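Local atomic coordinates of prephenate dehydratase:Amino acid-binding ACT (Brucella abortus, PDB entry 6VH5), a protein that probably catalyses the conversion of prephenate to phenylpyruvate in phenylalanine biosynthesis, and binds phenylalanine through its ACT domain. Residues A59-A62 against V63-A67; S37-A40 against C41-F45; E279-R282 against F283-E287. One frame throughout, in Å; residues are numbered along the deposited sequence.

Interaction 1. Residues A59-A62 against V63-A67; sequences AFNA and VETGA
The carboxamide of Asn-61 meets the methyl group of Thr-65 one helical turn later. Thr-65 CG2 stands obliquely above one side of the amide plane. It is 3.7 Å from Asn-61 ND2 and 3.8 Å from Asn-61 OD1, so neither end of the amide is favoured. The Asn-61 side chain starts with CG anti to the backbone N (chi1 -174°), which places the amide beside that methyl. The other flat side chains turn elsewhere. The Phe-60 ring packs on Ile-73 and Met-95, and the Glu-64 carboxylate forms a salt bridge with Lys-201.

The backbone carbonyls provide the bonds. Phe-60 O accepts from Glu-64 N at 3.1 Å, in the carbonyl plane. It also takes Val-63 N at 2.9 Å, from above that plane. Asn-61 O receives Thr-65 N at 2.9 Å. The Thr-65 hydroxyl lies between its own backbone N and carbonyl carbon (chi1 63°). This brings OG1 to 3.1 Å from Asn-61 O and 3.6 Å from Ala-62 O.

Gly-66, with positive phi, is where the chain leaves helical geometry. The turn brings Ala-67 CB to 4.1 Å from Ala-62 CB.

The helix 56-64 is two-faced. Ala-59, Ala-62 and Val-63 pack on strands 26-30 and 70-77, while Asn-61 and Glu-64 are on the exposed side. Thr-65, next in the chain, is exposed too. The chemistry implies a helix end held mainly by backbone carbonyls, with one small apolar contact between Ala-62 and Ala-67.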
# COMPACT_ATOMS: atom_id res chain seq x y z
N ALA A 59 13.64 2.08 9.01
CA ALA A 59 14.00 0.67 9.12
C ALA A 59 14.95 0.26 7.99
O ALA A 59 15.82 -0.59 8.21
CB ALA A 59 12.74 -0.20 9.12
N PHE A 60 14.79 0.82 6.79
CA PHE A 60 15.77 0.57 5.74
C PHE A 60 17.11 1.19 6.09
O PHE A 60 18.15 0.53 6.03
CB PHE A 60 15.27 1.12 4.39
CG PHE A 60 14.34 0.19 3.65
CD1 PHE A 60 13.11 -0.16 4.19
CD2 PHE A 60 14.69 -0.30 2.40
CE1 PHE A 60 12.24 -1.00 3.50
CE2 PHE A 60 13.83 -1.14 1.70
CZ PHE A 60 12.60 -1.49 2.25
N ASN A 61 17.08 2.46 6.49
CA ASN A 61 18.31 3.20 6.77
C ASN A 61 19.12 2.56 7.88
O ASN A 61 20.35 2.63 7.88
CB ASN A 61 17.96 4.65 7.10
CG ASN A 61 19.19 5.52 7.25
OD1 ASN A 61 19.87 5.81 6.26
ND2 ASN A 61 19.47 5.95 8.47
N ALA A 62 18.44 1.93 8.85
CA ALA A 62 19.13 1.22 9.93
C ALA A 62 20.05 0.14 9.38
O ALA A 62 21.09 -0.15 9.99
CB ALA A 62 18.10 0.60 10.87
N VAL A 63 19.66 -0.49 8.27
CA VAL A 63 20.46 -1.52 7.63
C VAL A 63 21.55 -0.89 6.78
O VAL A 63 22.68 -1.40 6.73
CB VAL A 63 19.53 -2.42 6.79
CG1 VAL A 63 20.34 -3.38 5.91
CG2 VAL A 63 18.58 -3.18 7.70
N GLU A 64 21.24 0.24 6.14
CA GLU A 64 22.21 0.92 5.30
C GLU A 64 23.38 1.45 6.11
O GLU A 64 24.53 1.36 5.67
CB GLU A 64 21.52 2.06 4.54
CG GLU A 64 22.46 2.83 3.62
CD GLU A 64 22.91 1.99 2.45
OE1 GLU A 64 22.07 1.25 1.90
OE2 GLU A 64 24.11 2.08 2.09
N THR A 65 23.11 1.99 7.30
CA THR A 65 24.14 2.56 8.16
C THR A 65 24.82 1.52 9.04
O THR A 65 25.79 1.85 9.72
CB THR A 65 23.55 3.66 9.06
OG1 THR A 65 22.57 3.09 9.94
CG2 THR A 65 22.93 4.78 8.24
N GLY A 66 24.31 0.29 9.09
CA GLY A 66 24.92 -0.69 9.96
C GLY A 66 24.36 -0.70 11.36
O GLY A 66 24.85 -1.46 12.21
N ALA A 67 23.34 0.11 11.65
CA ALA A 67 22.66 0.02 12.93
C ALA A 67 22.03 -1.35 13.12
O ALA A 67 21.97 -1.87 14.24
CB ALA A 67 21.58 1.09 13.05

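Interaction 2. Residues S37-A40 against C41-F45; sequences SDTA and CRNMF
Arg-42 reaches back along its helix to Asp-38, and almost every atom of its side chain meets that residue. CB lies 3.7 Å from Asp-38 O. CG is slightly nearer the same oxygen, at 3.6 Å. A chi1 of -70° swings CG beside the backbone N, and from there the extended chain runs back toward Asp-38. CD passes 3.5 Å from Asp-38 OD1. NE closes the salt bridge, donating to Asp-38 OD1 at 2.9 Å with an N-H...O angle of 152°. The aspartate oxygen lies close to the guanidinium plane, at its edge, but the donor comes from above the carboxylate plane. The two planes are 51° apart, so the pair is not the coplanar, two-bond kind; a single N-H, that of NE, makes the bridge. At the tip, NH2 stays 3.7 Å from Asp-38 OD2, which instead accepts from Gly-34 N.

This is helix 36-44 of the beta-alpha-beta unit formed with strands 26-30 and 49-53. The salt bridge lies on the flank where Leu-172 and Leu-176 of helix 171-176 pack against Arg-42. Thr-39 and Asn-43 run side by side, with Thr-39 CG2 3.6 Å from Asn-43 ND2. That amide nitrogen bonds to Tyr-101 OH, while Thr-39 OG1 bonds to Ala-35 O. The backbones of Thr-39 and Asn-43 are joined by Asn-43 N donating to Thr-39 O at 2.9 Å.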
# COMPACT_ATOMS: atom_id res chain seq x y z
N SER A 37 5.12 -6.37 13.71
CA SER A 37 6.46 -6.45 13.12
C SER A 37 7.48 -6.97 14.12
O SER A 37 8.34 -7.79 13.78
CB SER A 37 6.91 -5.08 12.60
OG SER A 37 6.22 -4.70 11.43
N ASP A 38 7.39 -6.51 15.37
CA ASP A 38 8.23 -7.02 16.45
C ASP A 38 7.97 -8.51 16.68
O ASP A 38 8.91 -9.29 16.89
CB ASP A 38 7.97 -6.20 17.72
CG ASP A 38 8.90 -6.53 18.88
OD1 ASP A 38 9.82 -7.36 18.74
OD2 ASP A 38 8.69 -5.96 19.96
N THR A 39 6.70 -8.92 16.64
CA THR A 39 6.37 -10.34 16.79
C THR A 39 7.05 -11.18 15.72
O THR A 39 7.62 -12.24 16.02
CB THR A 39 4.85 -10.52 16.72
OG1 THR A 39 4.22 -9.72 17.72
CG2 THR A 39 4.45 -12.00 16.90
N ALA A 40 7.04 -10.71 14.48
CA ALA A 40 7.72 -11.45 13.42
C ALA A 40 9.22 -11.57 13.69
O ALA A 40 9.79 -12.66 13.56
CB ALA A 40 7.44 -10.79 12.07
N CYS A 41 9.86 -10.47 14.10
CA CYS A 41 11.30 -10.52 14.40
C CYS A 41 11.59 -11.58 15.46
O CYS A 41 12.54 -12.37 15.33
CB CYS A 41 11.80 -9.16 14.88
SG CYS A 41 11.68 -7.76 13.74
N ARG A 42 10.79 -11.61 16.53
CA ARG A 42 11.05 -12.53 17.63
C ARG A 42 10.74 -13.97 17.26
O ARG A 42 11.43 -14.88 17.71
CB ARG A 42 10.25 -12.12 18.87
CG ARG A 42 10.71 -10.83 19.54
CD ARG A 42 9.68 -10.38 20.54
NE ARG A 42 9.94 -9.04 21.05
CZ ARG A 42 10.43 -8.78 22.26
NH1 ARG A 42 10.69 -9.77 23.10
NH2 ARG A 42 10.64 -7.52 22.63
N ASN A 43 9.71 -14.19 16.43
CA ASN A 43 9.37 -15.55 16.05
C ASN A 43 10.43 -16.12 15.12
O ASN A 43 10.86 -17.28 15.28
CB ASN A 43 8.01 -15.60 15.35
CG ASN A 43 6.87 -15.24 16.28
OD1 ASN A 43 7.06 -15.02 17.48
ND2 ASN A 43 5.66 -15.22 15.72
N MET A 44 10.88 -15.33 14.15
CA MET A 44 11.78 -15.85 13.12
C MET A 44 13.24 -15.78 13.54
O MET A 44 14.01 -16.70 13.22
CB MET A 44 11.58 -15.08 11.82
CG MET A 44 12.29 -15.72 10.65
SD MET A 44 11.83 -14.97 9.08
CE MET A 44 12.79 -15.99 7.96
N PHE A 45 13.63 -14.72 14.24
CA PHE A 45 15.00 -14.51 14.70
C PHE A 45 14.98 -14.34 16.22
O PHE A 45 15.18 -13.24 16.75
CB PHE A 45 15.63 -13.30 14.01
CG PHE A 45 15.69 -13.41 12.51
CD1 PHE A 45 16.75 -14.05 11.89
CD2 PHE A 45 14.65 -12.92 11.73
CE1 PHE A 45 16.79 -14.18 10.50
CE2 PHE A 45 14.68 -13.05 10.33
CZ PHE A 45 15.76 -13.68 9.72

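Interaction 3. Residues E279-R282 against F283-E287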
# COMPACT_ATOMS: atom_id res chain seq x y z
N GLU A 279 16.47 -16.76 -19.25
CA GLU A 279 17.15 -16.45 -20.50
C GLU A 279 16.17 -15.94 -21.55
O GLU A 279 16.47 -14.99 -22.29
CB GLU A 279 17.89 -17.68 -21.03
CG GLU A 279 18.61 -17.42 -22.34
CD GLU A 279 19.36 -18.63 -22.86
OE1 GLU A 279 19.06 -19.77 -22.44
OE2 GLU A 279 20.29 -18.44 -23.68
N GLU A 280 15.00 -16.56 -21.62
CA GLU A 280 13.97 -16.07 -22.52
C GLU A 280 13.45 -14.72 -22.06
O GLU A 280 13.17 -13.84 -22.88
CB GLU A 280 12.84 -17.10 -22.60
CG GLU A 280 11.81 -16.84 -23.67
CD GLU A 280 10.99 -18.08 -23.95
OE1 GLU A 280 11.58 -19.19 -23.91
OE2 GLU A 280 9.78 -17.95 -24.22
N LEU A 281 13.35 -14.52 -20.74
CA LEU A 281 12.92 -13.23 -20.21
C LEU A 281 13.90 -12.14 -20.62
O LEU A 281 13.49 -11.02 -20.98
CB LEU A 281 12.81 -13.32 -18.69
CG LEU A 281 12.44 -12.03 -17.96
CD1 LEU A 281 10.95 -11.79 -18.08
CD2 LEU A 281 12.88 -12.05 -16.49
N ARG A 282 15.20 -12.45 -20.64
CA ARG A 282 16.21 -11.45 -20.98
C ARG A 282 16.13 -11.02 -22.44
O ARG A 282 16.51 -9.89 -22.77
CB ARG A 282 17.61 -11.97 -20.68
CG ARG A 282 18.05 -11.79 -19.24
CD ARG A 282 19.40 -12.44 -18.98
NE ARG A 282 19.32 -13.51 -17.99
CZ ARG A 282 19.44 -13.33 -16.68
NH1 ARG A 282 19.36 -14.35 -15.84
NH2 ARG A 282 19.63 -12.11 -16.20
N PHE A 283 15.66 -11.89 -23.33
CA PHE A 283 15.54 -11.48 -24.73
C PHE A 283 14.41 -10.48 -24.90
O PHE A 283 14.46 -9.60 -25.77
CB PHE A 283 15.30 -12.69 -25.64
CG PHE A 283 15.14 -12.34 -27.11
CD1 PHE A 283 16.25 -12.04 -27.89
CD2 PHE A 283 13.89 -12.31 -27.70
CE1 PHE A 283 16.12 -11.73 -29.23
CE2 PHE A 283 13.75 -11.98 -29.05
CZ PHE A 283 14.88 -11.69 -29.81
N PHE A 284 13.38 -10.59 -24.06
CA PHE A 284 12.15 -9.84 -24.20
C PHE A 284 12.04 -8.68 -23.21
O PHE A 284 10.98 -8.06 -23.13
CB PHE A 284 10.96 -10.79 -24.04
CG PHE A 284 10.77 -11.74 -25.21
CD1 PHE A 284 10.43 -11.26 -26.47
CD2 PHE A 284 10.93 -13.11 -25.04
CE1 PHE A 284 10.24 -12.14 -27.54
CE2 PHE A 284 10.75 -13.99 -26.10
CZ PHE A 284 10.40 -13.51 -27.35
N THR A 285 13.08 -8.40 -22.43
CA THR A 285 13.01 -7.31 -21.46
C THR A 285 14.31 -6.53 -21.42
O THR A 285 15.33 -6.90 -22.02
CB THR A 285 12.72 -7.81 -20.03
OG1 THR A 285 13.79 -8.66 -19.60
CG2 THR A 285 11.42 -8.59 -19.98
N LYS A 286 14.26 -5.43 -20.69
CA LYS A 286 15.43 -4.66 -20.32
C LYS A 286 15.55 -4.65 -18.80
O LYS A 286 14.58 -4.87 -18.07
CB LYS A 286 15.37 -3.24 -20.87
N GLU A 287 16.78 -4.45 -18.33
CA GLU A 287 17.07 -4.18 -16.92
C GLU A 287 16.48 -5.24 -16.00
O GLU A 287 15.78 -4.94 -15.03
CB GLU A 287 16.58 -2.79 -16.52
CG GLU A 287 17.04 -1.70 -17.44
CD GLU A 287 17.72 -0.61 -16.66
OE1 GLU A 287 17.49 -0.56 -15.43
OE2 GLU A 287 18.49 0.18 -17.26
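The C-terminal end of helix 272-283 in the ACT domain gives way here to the last strand of the domain, 286-295. Thr-285 makes the firm bond. Its OG1 donates to Leu-281 O at 2.8 Å. The donor stands above the carbonyl plane, 49° out of it, with a C=O...O angle of 126°. A chi1 of 62° folds the Thr-285 hydroxyl back over its own main chain, toward the helix end. That torsion also turns the methyl group toward Leu-281. Thr-285 CG2 touches Leu-281 CD1 at 3.8 Å, and the two side chains cross at a slant.

The backbone is held less well. Phe-283 N reaches Glu-279 O at 3.4 Å and Glu-280 O at 3.2 Å, both weakly. Phe-284 N makes a weak bond to Leu-281 O at 3.1 Å, and another to Glu-280 O. The last turn thus mixes i to i+4 and i to i+3 backbone bonds, all weak, and the threonine hydroxyl adds a side-chain tie to Leu-281 O.

Glu-280 and Phe-284 lie alongside each other. Glu-280 CG meets the edge of the Phe-284 ring, 3.9 Å from Phe-284 CE2, in the ring plane. One face of that ring lies under Phe-283 CD2, which stands 3.6 Å above the plane, over the ring centre. Phe-284 also touches Lys-232 of helix 229-240.

Leu-281 points into the domain, where it packs on Ala-233 and Phe-237 of the same helix and on Phe-219. Thr-285 also touches Ala-233. Beyond it, Lys-286 joins the sheet through backbone bonds with Arg-222. A second helix running into the final strand, with both helices packed on one antiparallel sheet, is typical of the beta-alpha-beta-beta-alpha-beta fold of ACT domains.

How the interactions relate
Interactions 1 and 2 belong to the prephenate dehydratase region, and interaction 3 to the ACT domain. The three follow in chain order as 37-45, 59-67 and 279-287, and none touches another. Interactions 1 and 2 have centres about 18 Å apart and nearest atoms about 8 Å apart. Their helices both pack on strands 26-30 and 70-77 of one sheet. Interaction 2 is the one near the predicted essential Thr-194: the side chain of Ser-37 is about 7 Å from it. Interaction 3 is about 32 Å from interaction 1 and 37 Å from interaction 2, centre to centre. Its Thr-285 side chain lies about 10 Å from a bound phenylalanine.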